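Local atomic coordinates of aluminum resistance protein (Clostridium novyi, PDB entry 3I16), a protein that binds pyridoxal 5'-phosphate and probably cleaves carbon-sulfur bonds as a lyase of the methionine gamma-lyase family, possibly with a role in aluminum resistance. Residues Gly110-Gly115 / Ser176-His181; Lys169-Asp174 / Asn208-Ile213. One frame throughout, in Å; residues are numbered along the deposited sequence.

Contact 1 (Gly110-Gly115 / Ser176-His181); sequences GNLRPG and SITLVH
L112 and N111 meet L179 through aliphatic carbons, and L112 also meets the T178 hydroxyl; the flat groups are turned to other partners. The guanidinium of R113 holds the carbonyls of G110 and L112 through NH1, both oxygens lying somewhat tilted from its plane (23° and 16°); its NH2 reaches N140 O of the second subunit. The amide of N111 points ND2 back to A107 O in its own helix, leaving CB to face L179 CD1 at 4.2 Å. L112 CD2 carries the apolar contact, 3.9 Å from L179 CB, and also lies 3.6 Å from the hydroxyl oxygen T178 OG1; the two leucine side chains cross at about a right angle. In this PLP-dependent lyase, G110-G115 leads from helix 100-111 into strand 117-120 of the mixed sheet, and runs nearly antiparallel to the start of the neighbouring strand 177-183. No direct hydrogen bond joins the two segments. Instead a water donates to N111 O at 2.9 Å and weakly to T178 O. With chi1 62°, T178 OG1 lies between its backbone N and carbonyl carbon, where it meets both this water, at 2.7 Å, and L112 CD2. At the far end G115 O rests 3.7 Å from S176 CB, while S176 OG bonds to D174 and T117.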
loop_
_atom_site.group_PDB
_atom_site.type_symbol
_atom_site.label_atom_id
_atom_site.label_comp_id
_atom_site.label_asym_id
_atom_site.label_seq_id
_atom_site.Cartn_x
_atom_site.Cartn_y
_atom_site.Cartn_z
ATOM N N GLY B 110 -22.637 -18.973 9.706
ATOM C CA GLY B 110 -23.550 -18.208 8.869
ATOM C C GLY B 110 -24.794 -18.997 8.489
ATOM O O GLY B 110 -25.909 -18.447 8.486
ATOM N N ASN B 111 -24.613 -20.291 8.222
ATOM C CA ASN B 111 -25.713 -21.129 7.749
ATOM C C ASN B 111 -26.401 -22.071 8.740
ATOM O O ASN B 111 -27.360 -22.743 8.349
ATOM C CB ASN B 111 -25.276 -21.886 6.478
ATOM C CG ASN B 111 -25.113 -20.952 5.286
ATOM O OD1 ASN B 111 -26.073 -20.716 4.548
ATOM N ND2 ASN B 111 -23.919 -20.360 5.135
ATOM N N LEU B 112 -25.967 -22.089 10.006
ATOM C CA LEU B 112 -26.560 -22.972 11.024
ATOM C C LEU B 112 -27.160 -22.141 12.159
ATOM O O LEU B 112 -26.676 -21.057 12.460
ATOM C CB LEU B 112 -25.514 -23.958 11.568
ATOM C CG LEU B 112 -25.048 -25.062 10.614
ATOM C CD1 LEU B 112 -23.694 -25.595 11.078
ATOM C CD2 LEU B 112 -26.107 -26.208 10.476
ATOM N N ARG B 113 -28.245 -22.651 12.737
ATOM C CA ARG B 113 -28.977 -21.996 13.819
ATOM C C ARG B 113 -29.239 -22.990 14.937
ATOM O O ARG B 113 -29.194 -24.215 14.714
ATOM C CB ARG B 113 -30.306 -21.445 13.295
ATOM C CG ARG B 113 -30.167 -20.433 12.154
ATOM C CD ARG B 113 -29.646 -19.071 12.690
ATOM N NE ARG B 113 -29.535 -18.130 11.589
ATOM C CZ ARG B 113 -28.463 -17.919 10.831
ATOM N NH1 ARG B 113 -27.294 -18.539 11.054
ATOM N NH2 ARG B 113 -28.560 -17.037 9.840
ATOM N N PRO B 114 -29.525 -22.485 16.150
ATOM C CA PRO B 114 -29.758 -23.427 17.238
ATOM C C PRO B 114 -30.766 -24.518 16.874
ATOM O O PRO B 114 -31.779 -24.243 16.235
ATOM C CB PRO B 114 -30.264 -22.545 18.372
ATOM C CG PRO B 114 -29.658 -21.199 18.099
ATOM C CD PRO B 114 -29.581 -21.085 16.606
ATOM N N GLY B 115 -30.461 -25.750 17.247
ATOM C CA GLY B 115 -31.316 -26.875 16.915
ATOM C C GLY B 115 -30.872 -27.621 15.675
ATOM O O GLY B 115 -31.117 -28.826 15.548
ATOM N N SER B 176 -33.104 -33.244 11.889
ATOM C CA SER B 176 -32.556 -31.930 12.296
ATOM C C SER B 176 -31.277 -31.579 11.530
ATOM O O SER B 176 -30.785 -30.451 11.648
ATOM C CB SER B 176 -32.256 -31.896 13.801
ATOM O OG SER B 176 -31.074 -32.613 14.123
ATOM N N ILE B 177 -30.711 -32.549 10.797
ATOM C CA ILE B 177 -29.522 -32.304 9.994
ATOM C C ILE B 177 -29.885 -31.429 8.790
ATOM O O ILE B 177 -30.672 -31.839 7.910
ATOM C CB ILE B 177 -28.853 -33.604 9.510
ATOM C CG1 ILE B 177 -28.326 -34.418 10.700
ATOM C CG2 ILE B 177 -27.736 -33.271 8.543
ATOM C CD1 ILE B 177 -27.893 -35.827 10.353
ATOM N N THR B 178 -29.337 -30.217 8.771
ATOM C CA THR B 178 -29.629 -29.259 7.713
ATOM C C THR B 178 -28.440 -28.898 6.845
ATOM O O THR B 178 -28.601 -28.162 5.860
ATOM C CB THR B 178 -30.185 -27.953 8.301
ATOM O OG1 THR B 178 -29.207 -27.356 9.162
ATOM C CG2 THR B 178 -31.509 -28.214 9.076
ATOM N N LEU B 179 -27.259 -29.394 7.206
ATOM C CA LEU B 179 -26.044 -29.113 6.459
ATOM C C LEU B 179 -25.114 -30.302 6.475
ATOM O O LEU B 179 -24.947 -30.923 7.517
ATOM C CB LEU B 179 -25.346 -27.890 7.042
ATOM C CG LEU B 179 -24.044 -27.405 6.393
ATOM C CD1 LEU B 179 -23.950 -25.887 6.511
ATOM C CD2 LEU B 179 -22.858 -28.103 7.003
ATOM N N VAL B 180 -24.542 -30.631 5.310
ATOM C CA VAL B 180 -23.549 -31.701 5.190
ATOM C C VAL B 180 -22.238 -31.025 4.788
ATOM O O VAL B 180 -22.200 -30.222 3.843
ATOM C CB VAL B 180 -23.971 -32.828 4.188
ATOM C CG1 VAL B 180 -22.778 -33.744 3.781
ATOM C CG2 VAL B 180 -25.078 -33.691 4.786
ATOM N N HIS B 181 -21.191 -31.312 5.566
ATOM C CA HIS B 181 -19.865 -30.799 5.349
ATOM C C HIS B 181 -18.990 -31.885 4.716
ATOM O O HIS B 181 -18.866 -32.993 5.247
ATOM C CB HIS B 181 -19.275 -30.301 6.664
ATOM C CG HIS B 181 -17.777 -30.203 6.662
ATOM N ND1 HIS B 181 -16.976 -31.141 7.277
ATOM C CD2 HIS B 181 -16.940 -29.295 6.113
ATOM C CE1 HIS B 181 -15.711 -30.818 7.094
ATOM N NE2 HIS B 181 -15.665 -29.690 6.414
HETATM O O HOH W 1 -28.304 -25.387 7.609
#

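Contact 2 (Lys169-Asp174 / Asn208-Ile213); sequences KVLKED and NIRKDI
R210 reaches L171 and D174 with a chain that leaves with CG anti to the carbonyl carbon and then bends at chi3 (-64°), which turns NE aside from an extended course. The edge of the guanidinium meets L171 O in the last turn of helix 164-173. NH1 gives L171 O a nearly straight bond of 2.9 Å (N-H...O 170°); the oxygen lies in the guanidinium plane, whereas NH1 stands above the carbonyl plane, 49° out of it. NH2 adds a weak, bent bond to D174 O at 3.2 Å and also bonds to I177 O, so one cation collects three backbone carbonyls. A positive group placed here would be expected to suit the C-terminal end of the helix dipole. I209 CG2, anti to its backbone N, sits against two neighbours on the helix, 3.9 Å from L171 CB and 3.8 Å from K172 CG; the K172 and I209 side chains lie at about a right angle. The contact joins the ends of two helices that pack on the mixed sheet of this PLP-dependent enzyme: helix 196-209 is the crossover between parallel strands 177-183 and 214-218, and R210-I213 forms the type I turn that leads into the second of them. L171 and I213 also reach toward each other tip to tip, CD2 to CD1 at 3.8 Å, and both touch V180 of the sheet and V206 of helix 196-209. The D174 carboxylate faces elsewhere, with OD1 bonded to S176 and OD2 in a salt bridge with K152.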
loop_
_atom_site.group_PDB
_atom_site.type_symbol
_atom_site.label_atom_id
_atom_site.label_comp_id
_atom_site.label_asym_id
_atom_site.label_seq_id
_atom_site.Cartn_x
_atom_site.Cartn_y
_atom_site.Cartn_z
ATOM N N LYS B 169 -28.491 -43.431 5.974
ATOM C CA LYS B 169 -29.058 -43.889 7.255
ATOM C C LYS B 169 -29.032 -42.802 8.326
ATOM O O LYS B 169 -29.987 -42.644 9.080
ATOM C CB LYS B 169 -28.307 -45.118 7.774
ATOM C CG LYS B 169 -28.733 -45.597 9.177
ATOM C CD LYS B 169 -27.917 -46.828 9.600
ATOM C CE LYS B 169 -28.421 -47.439 10.904
ATOM N NZ LYS B 169 -28.478 -46.446 12.013
ATOM N N VAL B 170 -27.934 -42.066 8.411
ATOM C CA VAL B 170 -27.814 -41.009 9.422
ATOM C C VAL B 170 -28.780 -39.862 9.128
ATOM O O VAL B 170 -29.480 -39.393 10.030
ATOM C CB VAL B 170 -26.352 -40.557 9.574
ATOM C CG1 VAL B 170 -26.259 -39.302 10.459
ATOM C CG2 VAL B 170 -25.517 -41.746 10.137
ATOM N N LEU B 171 -28.854 -39.459 7.862
ATOM C CA LEU B 171 -29.795 -38.419 7.419
ATOM C C LEU B 171 -31.268 -38.812 7.596
ATOM O O LEU B 171 -32.082 -38.011 8.056
ATOM C CB LEU B 171 -29.554 -38.062 5.949
ATOM C CG LEU B 171 -28.258 -37.326 5.612
ATOM C CD1 LEU B 171 -28.136 -37.186 4.078
ATOM C CD2 LEU B 171 -28.165 -35.963 6.324
ATOM N N LYS B 172 -31.616 -40.044 7.219
ATOM C CA LYS B 172 -32.980 -40.490 7.387
ATOM C C LYS B 172 -33.365 -40.515 8.875
ATOM O O LYS B 172 -34.480 -40.137 9.224
ATOM C CB LYS B 172 -33.219 -41.855 6.728
ATOM C CG LYS B 172 -33.274 -41.797 5.205
ATOM C CD LYS B 172 -33.779 -43.094 4.571
ATOM C CE LYS B 172 -32.843 -44.256 4.796
ATOM N NZ LYS B 172 -33.224 -45.474 4.005
ATOM N N GLU B 173 -32.425 -40.891 9.742
ATOM C CA GLU B 173 -32.690 -40.993 11.171
ATOM C C GLU B 173 -32.600 -39.687 11.949
ATOM O O GLU B 173 -32.938 -39.653 13.118
ATOM C CB GLU B 173 -31.782 -42.049 11.803
ATOM C CG GLU B 173 -32.146 -43.456 11.335
ATOM C CD GLU B 173 -31.310 -44.536 11.967
ATOM O OE1 GLU B 173 -30.314 -44.189 12.641
ATOM O OE2 GLU B 173 -31.648 -45.733 11.786
ATOM N N ASP B 174 -32.185 -38.599 11.312
ATOM C CA ASP B 174 -32.062 -37.336 12.020
ATOM C C ASP B 174 -32.461 -36.211 11.088
ATOM O O ASP B 174 -31.654 -35.705 10.312
ATOM C CB ASP B 174 -30.640 -37.159 12.566
ATOM C CG ASP B 174 -30.498 -35.947 13.464
ATOM O OD1 ASP B 174 -31.442 -35.139 13.530
ATOM O OD2 ASP B 174 -29.424 -35.792 14.101
ATOM N N ASN B 208 -31.064 -36.678 -2.392
ATOM C CA ASN B 208 -32.089 -37.707 -2.587
ATOM C C ASN B 208 -32.855 -38.004 -1.294
ATOM O O ASN B 208 -33.974 -38.499 -1.355
ATOM C CB ASN B 208 -31.492 -39.000 -3.144
ATOM C CG ASN B 208 -32.548 -40.035 -3.421
ATOM O OD1 ASN B 208 -33.503 -39.774 -4.162
ATOM N ND2 ASN B 208 -32.404 -41.214 -2.816
ATOM N N ILE B 209 -32.254 -37.721 -0.135
ATOM C CA ILE B 209 -32.931 -37.905 1.147
ATOM C C ILE B 209 -33.737 -36.640 1.432
ATOM O O ILE B 209 -34.930 -36.729 1.672
ATOM C CB ILE B 209 -31.949 -38.223 2.287
ATOM C CG1 ILE B 209 -31.165 -39.510 1.992
ATOM C CG2 ILE B 209 -32.676 -38.385 3.606
ATOM C CD1 ILE B 209 -32.005 -40.707 1.561
ATOM N N ARG B 210 -33.083 -35.477 1.411
ATOM C CA ARG B 210 -33.753 -34.177 1.551
ATOM C C ARG B 210 -33.076 -33.103 0.689
ATOM O O ARG B 210 -31.906 -32.743 0.909
ATOM C CB ARG B 210 -33.823 -33.701 3.006
ATOM C CG ARG B 210 -34.707 -34.537 3.907
ATOM C CD ARG B 210 -34.916 -33.879 5.254
ATOM N NE ARG B 210 -33.685 -33.745 6.031
ATOM C CZ ARG B 210 -33.106 -34.721 6.736
ATOM N NH1 ARG B 210 -33.599 -35.956 6.760
ATOM N NH2 ARG B 210 -31.987 -34.465 7.398
ATOM N N LYS B 211 -33.827 -32.573 -0.272
ATOM C CA LYS B 211 -33.344 -31.550 -1.195
ATOM C C LYS B 211 -32.890 -30.240 -0.507
ATOM O O LYS B 211 -32.032 -29.532 -1.023
ATOM C CB LYS B 211 -34.425 -31.262 -2.244
ATOM N N ASP B 212 -33.447 -29.933 0.661
ATOM C CA ASP B 212 -33.097 -28.701 1.365
ATOM C C ASP B 212 -31.784 -28.745 2.169
ATOM O O ASP B 212 -31.369 -27.714 2.683
ATOM C CB ASP B 212 -34.267 -28.190 2.241
ATOM C CG ASP B 212 -34.612 -29.110 3.414
ATOM O OD1 ASP B 212 -33.906 -30.105 3.686
ATOM O OD2 ASP B 212 -35.630 -28.822 4.079
ATOM N N ILE B 213 -31.122 -29.896 2.260
ATOM C CA ILE B 213 -29.851 -29.983 3.007
ATOM C C ILE B 213 -28.757 -29.200 2.265
ATOM O O ILE B 213 -28.534 -29.388 1.074
ATOM C CB ILE B 213 -29.420 -31.485 3.242
ATOM C CG1 ILE B 213 -30.476 -32.221 4.066
ATOM C CG2 ILE B 213 -28.077 -31.567 3.968
ATOM C CD1 ILE B 213 -30.334 -33.753 4.056
#

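In the fold
From the N terminus, the chain leaves helix 100-111, passes through G110-G115 and enters strand 117-120. Strand 150-153 and helix 164-173 follow before S176-H181 starts strand 177-183 and closes the loop of contact 1. Contact 2 opens within that loop, at K169-D174, and closes beyond it at N208-I213, at the end of helix 196-209, so the two loops cross. Strand 177-183 is shared ground: L179 is turned to contact 1, while I177 CG2 packs on L171 CD2 (3.5 Å). Contact 1 ties the strand's start to the link between helix 100-111 and strand 117-120; contact 2 ties the end of helix 164-173 to the end of helix 196-209 and the turn into strand 214-218.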